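Local structure of dehydroascorbate reductase (Chlamydomonas reinhardtii, 5XFT) at residues A14-L19 against M40-F45; A30-K35 against L194-H199; G131-L136 against R180-H185. The protein probably reduces dehydroascorbate to ascorbate at the expense of two glutathione molecules. All blocks are in the same frame, centred on the assembly; numbering follows the deposited sequence.

Contact 1: residues A14-L19 against M40-F45; sequences AKNKLL and MEYIDF
The ring of Y42 overlaps the backbone running from N16 to L18. K17 presents its peptide nitrogen and oxygen over one face, the carbonyl O standing 3.8 Å above the ring plane and displaced toward the rim. The carbon atoms of the neighbouring residues come in at a slant: N16 C lies 3.5 Å from Y42 CE2, and L18 CA is 3.6 Å from Y42 CE1. N16 adds its amide at the edge of the ring, with ND2 in the ring plane and the amide plane turned 89° from it, although this exposed side chain is poorly ordered.

Beside the tyrosine, L18 and M40 meet methyl to methyl, with L18 CD1 3.3 Å from M40 CE. Their side chains cross at about a right angle. The methionine chain is extended as far as SD and then bends (chi3 73°), which brings CE against CB and both methyl branches of the leucine. No hydrogen bond joins the two segments; van der Waals packing carries the contact.

Strands 17-18 and 38-43 do not pair with each other: each pairs instead with strand 5-12, the first antiparallel and the second parallel, and a G1 bulge sets N16 and K17 both opposite D12. Strand 5-12, helix 22-33 and strand 38-43 form the beta-alpha-beta unit of the thioredoxin-like domain. L18 and M40 both lean on L28 of that helix, and L18 also rests on V9 of strand 5-12.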
loop_
_atom_site.group_PDB
_atom_site.type_symbol
_atom_site.label_atom_id
_atom_site.label_comp_id
_atom_site.label_asym_id
_atom_site.label_seq_id
_atom_site.Cartn_x
_atom_site.Cartn_y
_atom_site.Cartn_z
ATOM N N ALA A 14 2.939 -21.424 -5.141
ATOM C CA ALA A 14 3.543 -22.667 -4.680
ATOM C C ALA A 14 3.816 -22.675 -3.183
ATOM O O ALA A 14 4.097 -23.742 -2.632
ATOM C CB ALA A 14 4.844 -22.931 -5.440
ATOM N N LYS A 15 3.746 -21.527 -2.513
ATOM C CA LYS A 15 3.971 -21.472 -1.075
ATOM C C LYS A 15 2.830 -20.795 -0.330
ATOM O O LYS A 15 2.942 -20.586 0.883
ATOM C CB LYS A 15 5.294 -20.764 -0.771
ATOM C CG LYS A 15 6.492 -21.551 -1.249
ATOM C CD LYS A 15 7.686 -20.663 -1.548
ATOM C CE LYS A 15 8.293 -20.077 -0.291
ATOM N NZ LYS A 15 9.653 -19.535 -0.571
ATOM N N ASN A 16 1.735 -20.465 -1.018
ATOM C CA ASN A 16 0.608 -19.747 -0.418
ATOM C C ASN A 16 1.093 -18.499 0.319
ATOM O O ASN A 16 0.645 -18.184 1.424
ATOM C CB ASN A 16 -0.194 -20.665 0.506
ATOM C CG ASN A 16 -1.659 -20.284 0.582
ATOM O OD1 ASN A 16 -2.148 -19.842 1.624
ATOM N ND2 ASN A 16 -2.370 -20.453 -0.527
ATOM N N LYS A 17 2.025 -17.780 -0.305
ATOM C CA LYS A 17 2.739 -16.685 0.338
ATOM C C LYS A 17 2.452 -15.369 -0.374
ATOM O O LYS A 17 2.693 -15.243 -1.582
ATOM C CB LYS A 17 4.245 -16.960 0.352
ATOM C CG LYS A 17 5.047 -15.926 1.106
ATOM C CD LYS A 17 6.532 -16.116 0.881
ATOM C CE LYS A 17 7.332 -15.076 1.647
ATOM N NZ LYS A 17 8.788 -15.177 1.353
ATOM N N LEU A 18 1.952 -14.390 0.384
ATOM C CA LEU A 18 1.708 -13.048 -0.130
ATOM C C LEU A 18 3.023 -12.313 -0.332
ATOM O O LEU A 18 3.937 -12.416 0.490
ATOM C CB LEU A 18 0.807 -12.266 0.835
ATOM C CG LEU A 18 0.627 -10.757 0.614
ATOM C CD1 LEU A 18 -0.008 -10.463 -0.757
ATOM C CD2 LEU A 18 -0.209 -10.129 1.727
ATOM N N LEU A 19 3.121 -11.565 -1.433
ATOM C CA LEU A 19 4.310 -10.762 -1.676
ATOM C C LEU A 19 3.988 -9.272 -1.501
ATOM O O LEU A 19 3.008 -8.911 -0.831
ATOM C CB LEU A 19 4.893 -11.115 -3.045
ATOM C CG LEU A 19 5.564 -12.506 -3.063
ATOM C CD1 LEU A 19 6.311 -12.768 -4.365
ATOM C CD2 LEU A 19 6.481 -12.720 -1.844
ATOM N N MET A 40 -7.615 -14.564 -1.107
ATOM C CA MET A 40 -6.480 -14.183 -1.936
ATOM C C MET A 40 -6.134 -15.282 -2.925
ATOM O O MET A 40 -6.056 -16.459 -2.565
ATOM C CB MET A 40 -5.254 -13.844 -1.086
ATOM C CG MET A 40 -5.335 -12.495 -0.388
ATOM S SD MET A 40 -4.213 -12.338 1.009
ATOM C CE MET A 40 -2.704 -12.201 0.131
ATOM N N GLU A 41 -5.943 -14.888 -4.177
ATOM C CA GLU A 41 -5.360 -15.731 -5.206
ATOM C C GLU A 41 -4.037 -15.100 -5.613
ATOM O O GLU A 41 -3.993 -13.912 -5.945
ATOM C CB GLU A 41 -6.304 -15.860 -6.401
ATOM C CG GLU A 41 -6.208 -17.180 -7.132
ATOM C CD GLU A 41 -6.858 -18.305 -6.371
ATOM O OE1 GLU A 41 -6.131 -19.253 -6.028
ATOM O OE2 GLU A 41 -8.077 -18.232 -6.105
ATOM N N TYR A 42 -2.961 -15.879 -5.560
ATOM C CA TYR A 42 -1.620 -15.355 -5.782
ATOM C C TYR A 42 -1.235 -15.488 -7.244
ATOM O O TYR A 42 -1.360 -16.568 -7.832
ATOM C CB TYR A 42 -0.602 -16.082 -4.910
ATOM C CG TYR A 42 -0.919 -15.965 -3.455
ATOM C CD1 TYR A 42 -0.897 -14.733 -2.833
ATOM C CD2 TYR A 42 -1.265 -17.079 -2.703
ATOM C CE1 TYR A 42 -1.191 -14.608 -1.503
ATOM C CE2 TYR A 42 -1.568 -16.959 -1.359
ATOM C CZ TYR A 42 -1.529 -15.717 -0.768
ATOM O OH TYR A 42 -1.826 -15.577 0.567
ATOM N N ILE A 43 -0.773 -14.390 -7.826
ATOM C CA ILE A 43 -0.237 -14.384 -9.178
ATOM C C ILE A 43 1.280 -14.414 -9.069
ATOM O O ILE A 43 1.885 -13.567 -8.396
ATOM C CB ILE A 43 -0.707 -13.157 -9.971
ATOM C CG1 ILE A 43 -2.238 -13.070 -10.005
ATOM C CG2 ILE A 43 -0.108 -13.180 -11.371
ATOM C CD1 ILE A 43 -2.910 -14.102 -10.870
ATOM N N ASP A 44 1.888 -15.399 -9.714
ATOM C CA ASP A 44 3.334 -15.464 -9.839
ATOM C C ASP A 44 3.749 -14.613 -11.034
ATOM O O ASP A 44 3.391 -14.927 -12.172
ATOM C CB ASP A 44 3.768 -16.924 -9.992
ATOM C CG ASP A 44 5.213 -17.083 -10.440
ATOM O OD1 ASP A 44 5.528 -18.163 -10.982
ATOM O OD2 ASP A 44 6.025 -16.151 -10.265
ATOM N N PHE A 45 4.493 -13.533 -10.772
ATOM C CA PHE A 45 4.863 -12.600 -11.833
ATOM C C PHE A 45 5.740 -13.242 -12.897
ATOM O O PHE A 45 5.860 -12.690 -13.997
ATOM C CB PHE A 45 5.578 -11.379 -11.251
ATOM C CG PHE A 45 4.651 -10.328 -10.717
ATOM C CD1 PHE A 45 3.277 -10.505 -10.766
ATOM C CD2 PHE A 45 5.156 -9.157 -10.163
ATOM C CE1 PHE A 45 2.424 -9.537 -10.267
ATOM C CE2 PHE A 45 4.310 -8.181 -9.663
ATOM C CZ PHE A 45 2.942 -8.371 -9.716
#

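Contact 2: residues A30-K35 against L194-H199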
loop_
_atom_site.group_PDB
_atom_site.type_symbol
_atom_site.label_atom_id
_atom_site.label_comp_id
_atom_site.label_asym_id
_atom_site.label_seq_id
_atom_site.Cartn_x
_atom_site.Cartn_y
_atom_site.Cartn_z
ATOM N N ALA A 30 -7.820 -2.118 2.607
ATOM C CA ALA A 30 -9.189 -1.617 2.508
ATOM C C ALA A 30 -10.203 -2.680 2.922
ATOM O O ALA A 30 -11.146 -2.389 3.664
ATOM C CB ALA A 30 -9.469 -1.134 1.088
ATOM N N TYR A 31 -10.025 -3.919 2.455
ATOM C CA TYR A 31 -10.951 -4.986 2.833
ATOM C C TYR A 31 -10.869 -5.303 4.323
ATOM O O TYR A 31 -11.894 -5.552 4.968
ATOM C CB TYR A 31 -10.675 -6.237 1.999
ATOM C CG TYR A 31 -11.438 -6.259 0.701
ATOM C CD1 TYR A 31 -11.036 -5.480 -0.376
ATOM C CD2 TYR A 31 -12.566 -7.051 0.555
ATOM C CE1 TYR A 31 -11.742 -5.483 -1.562
ATOM C CE2 TYR A 31 -13.279 -7.065 -0.626
ATOM C CZ TYR A 31 -12.865 -6.281 -1.683
ATOM O OH TYR A 31 -13.579 -6.299 -2.863
ATOM N N GLU A 32 -9.659 -5.310 4.884
ATOM C CA GLU A 32 -9.510 -5.568 6.313
ATOM C C GLU A 32 -10.158 -4.468 7.146
ATOM O O GLU A 32 -10.762 -4.744 8.193
ATOM C CB GLU A 32 -8.029 -5.696 6.660
ATOM C CG GLU A 32 -7.376 -6.950 6.115
ATOM C CD GLU A 32 -7.722 -8.178 6.931
ATOM O OE1 GLU A 32 -8.084 -8.015 8.117
ATOM O OE2 GLU A 32 -7.643 -9.303 6.386
ATOM N N ALA A 33 -10.041 -3.214 6.698
ATOM C CA ALA A 33 -10.584 -2.094 7.459
ATOM C C ALA A 33 -12.103 -2.157 7.547
ATOM O O ALA A 33 -12.678 -1.791 8.580
ATOM C CB ALA A 33 -10.146 -0.770 6.831
ATOM N N LYS A 34 -12.762 -2.612 6.486
ATOM C CA LYS A 34 -14.202 -2.808 6.482
ATOM C C LYS A 34 -14.618 -4.198 6.947
ATOM O O LYS A 34 -15.800 -4.540 6.842
ATOM C CB LYS A 34 -14.768 -2.540 5.087
ATOM C CG LYS A 34 -14.524 -1.132 4.596
ATOM C CD LYS A 34 -14.710 -1.011 3.095
ATOM C CE LYS A 34 -15.336 0.331 2.736
ATOM N NZ LYS A 34 -16.558 0.594 3.552
ATOM N N LYS A 35 -13.677 -5.000 7.450
ATOM C CA LYS A 35 -13.960 -6.346 7.958
ATOM C C LYS A 35 -14.741 -7.183 6.947
ATOM O O LYS A 35 -15.513 -8.068 7.320
ATOM C CB LYS A 35 -14.699 -6.286 9.295
ATOM C CG LYS A 35 -14.063 -5.344 10.297
ATOM C CD LYS A 35 -14.326 -5.774 11.731
ATOM C CE LYS A 35 -14.059 -4.617 12.683
ATOM N NZ LYS A 35 -12.603 -4.267 12.703
ATOM N N LEU A 194 -1.845 -2.715 14.566
ATOM C CA LEU A 194 -3.204 -3.001 14.103
ATOM C C LEU A 194 -3.338 -4.444 13.634
ATOM O O LEU A 194 -2.498 -4.920 12.864
ATOM C CB LEU A 194 -3.589 -2.066 12.964
ATOM C CG LEU A 194 -4.303 -0.771 13.330
ATOM C CD1 LEU A 194 -4.419 0.093 12.095
ATOM C CD2 LEU A 194 -5.676 -1.067 13.914
ATOM N N PRO A 195 -4.385 -5.161 14.055
ATOM C CA PRO A 195 -4.628 -6.497 13.487
ATOM C C PRO A 195 -4.904 -6.468 11.996
ATOM O O PRO A 195 -4.536 -7.415 11.290
ATOM C CB PRO A 195 -5.849 -6.996 14.273
ATOM C CG PRO A 195 -5.871 -6.169 15.522
ATOM C CD PRO A 195 -5.345 -4.828 15.119
ATOM N N GLU A 196 -5.555 -5.414 11.494
ATOM C CA GLU A 196 -5.762 -5.293 10.054
ATOM C C GLU A 196 -4.433 -5.277 9.313
ATOM O O GLU A 196 -4.290 -5.916 8.263
ATOM C CB GLU A 196 -6.562 -4.030 9.730
ATOM C CG GLU A 196 -8.017 -4.057 10.172
ATOM C CD GLU A 196 -8.226 -3.471 11.559
ATOM O OE1 GLU A 196 -7.542 -3.907 12.515
ATOM O OE2 GLU A 196 -9.072 -2.559 11.683
ATOM N N TRP A 197 -3.449 -4.552 9.849
ATOM C CA TRP A 197 -2.117 -4.539 9.259
ATOM C C TRP A 197 -1.429 -5.887 9.427
ATOM O O TRP A 197 -0.778 -6.379 8.497
ATOM C CB TRP A 197 -1.292 -3.424 9.899
ATOM C CG TRP A 197 0.128 -3.338 9.437
ATOM C CD1 TRP A 197 1.199 -4.026 9.935
ATOM C CD2 TRP A 197 0.639 -2.499 8.394
ATOM N NE1 TRP A 197 2.345 -3.671 9.260
ATOM C CE2 TRP A 197 2.027 -2.737 8.308
ATOM C CE3 TRP A 197 0.058 -1.577 7.520
ATOM C CZ2 TRP A 197 2.839 -2.084 7.383
ATOM C CZ3 TRP A 197 0.868 -0.927 6.604
ATOM C CH2 TRP A 197 2.243 -1.185 6.543
ATOM N N GLN A 198 -1.566 -6.499 10.609
ATOM C CA GLN A 198 -0.915 -7.778 10.871
ATOM C C GLN A 198 -1.423 -8.873 9.946
ATOM O O GLN A 198 -0.679 -9.806 9.623
ATOM C CB GLN A 198 -1.135 -8.194 12.325
ATOM C CG GLN A 198 -0.432 -7.324 13.341
ATOM C CD GLN A 198 -0.785 -7.696 14.769
ATOM O OE1 GLN A 198 -1.575 -8.610 15.010
ATOM N NE2 GLN A 198 -0.201 -6.985 15.725
ATOM N N HIS A 199 -2.682 -8.787 9.520
ATOM C CA HIS A 199 -3.243 -9.869 8.721
ATOM C C HIS A 199 -2.581 -9.963 7.355
ATOM O O HIS A 199 -2.508 -11.052 6.778
ATOM C CB HIS A 199 -4.752 -9.688 8.582
ATOM C CG HIS A 199 -5.494 -9.868 9.868
ATOM N ND1 HIS A 199 -4.876 -10.284 11.028
ATOM C CD2 HIS A 199 -6.800 -9.690 10.180
ATOM C CE1 HIS A 199 -5.769 -10.356 11.998
ATOM N NE2 HIS A 199 -6.944 -10.002 11.510
#
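From CB outward, E32 meets first E196 and then H199. Its CB lies 3.8 Å from E196 CB, and its CG is 3.9 Å from E196 O. The chain then bends (chi2 -77°), swinging CD to the edge of the H199 ring, in the ring plane. At the tip, OE1 approaches a ring carbon, H199 CD2, at the ring edge and near its plane, with the carboxylate and imidazole planes 80° apart. No hydrogen bond is made across this contact. The other oxygen, OE2, brushes H199 CB, but its hydrogen-bond partner is Y38 OH at the start of strand 38-43, which steadies the carboxylate.

E196 packs its CG 3.5 Å from E32 O. Its OE2 ends 4.1 Å from K35 NZ, opposite charges that are close without forming a salt bridge. K35 is the positive-phi C' residue of the Schellman motif that ends helix 22-33; its chain runs out extended and bends only at the last torsion, which places NZ near E196.

The contact thus joins the end of the first helix of the thioredoxin-like domain to a short helix of the helical half. W197, pointing the other way from helix 195-199, meets H25 near the start of helix 22-33 and Y163 of helix 153-173, while A33 touches L91 and L151 in the loops.

Contact 3: residues G131-L136 against R180-H185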
loop_
_atom_site.group_PDB
_atom_site.type_symbol
_atom_site.label_atom_id
_atom_site.label_comp_id
_atom_site.label_asym_id
_atom_site.label_seq_id
_atom_site.Cartn_x
_atom_site.Cartn_y
_atom_site.Cartn_z
ATOM N N GLY A 131 5.121 16.873 4.986
ATOM C CA GLY A 131 3.685 17.057 4.871
ATOM C C GLY A 131 2.894 16.051 5.683
ATOM O O GLY A 131 2.053 16.429 6.509
ATOM N N MET A 132 3.174 14.760 5.468
ATOM C CA MET A 132 2.467 13.721 6.215
ATOM C C MET A 132 2.679 13.881 7.715
ATOM O O MET A 132 1.730 13.775 8.505
ATOM C CB MET A 132 2.934 12.337 5.763
ATOM C CG MET A 132 2.687 12.050 4.293
ATOM S SD MET A 132 3.593 10.605 3.718
ATOM C CE MET A 132 2.948 9.334 4.803
ATOM N N ASP A 133 3.920 14.149 8.120
ATOM C CA ASP A 133 4.249 14.253 9.537
ATOM C C ASP A 133 3.498 15.408 10.196
ATOM O O ASP A 133 2.873 15.242 11.253
ATOM C CB ASP A 133 5.763 14.412 9.678
ATOM C CG ASP A 133 6.196 14.718 11.084
ATOM O OD1 ASP A 133 6.111 13.821 11.949
ATOM O OD2 ASP A 133 6.629 15.865 11.319
ATOM N N ASP A 134 3.539 16.587 9.570
ATOM C CA ASP A 134 2.799 17.737 10.078
ATOM C C ASP A 134 1.313 17.433 10.168
ATOM O O ASP A 134 0.672 17.726 11.184
ATOM C CB ASP A 134 3.032 18.957 9.184
ATOM C CG ASP A 134 4.469 19.432 9.212
ATOM O OD1 ASP A 134 5.218 18.992 10.112
ATOM O OD2 ASP A 134 4.841 20.253 8.343
ATOM N N TYR A 135 0.747 16.840 9.109
ATOM C CA TYR A 135 -0.677 16.534 9.125
ATOM C C TYR A 135 -1.027 15.636 10.306
ATOM O O TYR A 135 -1.942 15.940 11.080
ATOM C CB TYR A 135 -1.106 15.884 7.809
ATOM C CG TYR A 135 -2.613 15.809 7.669
ATOM C CD1 TYR A 135 -3.334 14.760 8.233
ATOM C CD2 TYR A 135 -3.316 16.794 6.992
ATOM C CE1 TYR A 135 -4.711 14.694 8.120
ATOM C CE2 TYR A 135 -4.695 16.731 6.869
ATOM C CZ TYR A 135 -5.386 15.679 7.436
ATOM O OH TYR A 135 -6.756 15.607 7.322
ATOM N N LEU A 136 -0.297 14.531 10.469
ATOM C CA LEU A 136 -0.590 13.629 11.578
ATOM C C LEU A 136 -0.421 14.322 12.927
ATOM O O LEU A 136 -1.108 13.971 13.894
ATOM C CB LEU A 136 0.297 12.387 11.494
ATOM C CG LEU A 136 0.001 11.430 10.338
ATOM C CD1 LEU A 136 0.950 10.238 10.363
ATOM C CD2 LEU A 136 -1.443 10.958 10.387
ATOM N N ARG A 180 13.046 13.269 14.143
ATOM C CA ARG A 180 12.214 14.444 14.344
ATOM C C ARG A 180 10.816 14.275 13.763
ATOM O O ARG A 180 9.876 14.911 14.254
ATOM C CB ARG A 180 12.888 15.670 13.735
ATOM C CG ARG A 180 12.999 15.622 12.237
ATOM C CD ARG A 180 13.542 16.927 11.715
ATOM N NE ARG A 180 13.021 17.229 10.391
ATOM C CZ ARG A 180 13.625 16.879 9.263
ATOM N NH1 ARG A 180 14.771 16.210 9.305
ATOM N NH2 ARG A 180 13.081 17.193 8.096
ATOM N N PHE A 181 10.655 13.439 12.736
ATOM C CA PHE A 181 9.329 13.089 12.243
ATOM C C PHE A 181 8.646 12.193 13.263
ATOM O O PHE A 181 8.394 11.013 12.995
ATOM C CB PHE A 181 9.410 12.380 10.892
ATOM C CG PHE A 181 9.848 13.264 9.768
ATOM C CD1 PHE A 181 9.456 14.589 9.713
ATOM C CD2 PHE A 181 10.674 12.771 8.773
ATOM C CE1 PHE A 181 9.868 15.404 8.672
ATOM C CE2 PHE A 181 11.097 13.582 7.738
ATOM C CZ PHE A 181 10.691 14.900 7.687
ATOM N N THR A 182 8.361 12.751 14.440
ATOM C CA THR A 182 7.785 11.988 15.543
ATOM C C THR A 182 6.487 11.304 15.134
ATOM O O THR A 182 6.276 10.114 15.405
ATOM C CB THR A 182 7.543 12.923 16.729
ATOM O OG1 THR A 182 6.975 14.152 16.252
ATOM C CG2 THR A 182 8.842 13.215 17.450
ATOM N N ALA A 183 5.601 12.059 14.480
ATOM C CA ALA A 183 4.289 11.535 14.123
ATOM C C ALA A 183 4.389 10.406 13.105
ATOM O O ALA A 183 3.529 9.520 13.076
ATOM C CB ALA A 183 3.406 12.664 13.590
ATOM N N LEU A 184 5.431 10.412 12.272
ATOM C CA LEU A 184 5.627 9.301 11.347
ATOM C C LEU A 184 6.073 8.041 12.082
ATOM O O LEU A 184 5.655 6.929 11.731
ATOM C CB LEU A 184 6.638 9.682 10.268
ATOM C CG LEU A 184 6.110 10.690 9.248
ATOM C CD1 LEU A 184 7.037 10.786 8.049
ATOM C CD2 LEU A 184 4.705 10.321 8.813
ATOM N N HIS A 185 6.912 8.191 13.111
ATOM C CA HIS A 185 7.379 7.017 13.841
ATOM C C HIS A 185 6.245 6.395 14.644
ATOM O O HIS A 185 6.051 5.170 14.619
ATOM C CB HIS A 185 8.558 7.382 14.745
ATOM C CG HIS A 185 9.806 7.722 13.997
ATOM N ND1 HIS A 185 10.696 6.765 13.557
ATOM C CD2 HIS A 185 10.315 8.914 13.606
ATOM C CE1 HIS A 185 11.695 7.352 12.926
ATOM N NE2 HIS A 185 11.490 8.657 12.941
#
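D133 holds its CG anti to the backbone N (chi1 172°), and F181 turns its CG beside its own N (chi1 -69°); these torsions direct the two CG atoms toward the interface, where the side chains cross obliquely with carboxylate and ring planes 57° apart. D133 OD2 sits 3.5 Å from F181 CD1, at the ring edge and near its plane. The other oxygen, OD1, faces the first turn of helix 182-193 and takes two weak hydrogen bonds there: from A183 N at 3.1 Å and from L184 N at 3.5 Å. With two N-H groups converging on one carboxylate oxygen, the start of the helix would probably favour its negative charge. R137 NH2 forms a salt bridge with D133 OD2 and also bonds T182 OG1. An alanine in place of D133 would probably leave the amides of A183 and L184 without this acceptor and R137 NH2 without its salt-bridge partner.

Here two helices of the all-helical C-terminal domain of the transferase fold meet, the flank of 118-138 against the beginning of 182-193, which is entered through an inverse gamma turn centred on F181. Apolar side chains pack beside the carboxylate. L136 CB rests 3.8 Å from A183 CB, and L184 CG lies 3.8 Å from D133 CB. The side chains of L136 and L184 cross at about a right angle; L136 CD1 lies 4.1 Å from L184 CD2, and M132 CB touches that same L184 methyl.

In the fold
From the N terminus, the chain lays down strand 5-12, turns into 17-18 and runs through helix 22-33 to strand 38-43, where contact 1 closes a short loop within the thioredoxin-like domain. Contact 2 has already opened at 30-35, inside that loop, and closes only at 194-199, so the two cross; it bridges the thioredoxin-like and helical halves. Contact 3, between 131-136 and 180-185, opens and closes within the long span of contact 2 and joins helices 118-138 and 182-193. Helix 195-199 follows 182-193 directly. Contacts 1 and 3 lie on opposite sides of the chain's centre, about 33 Å apart between centres.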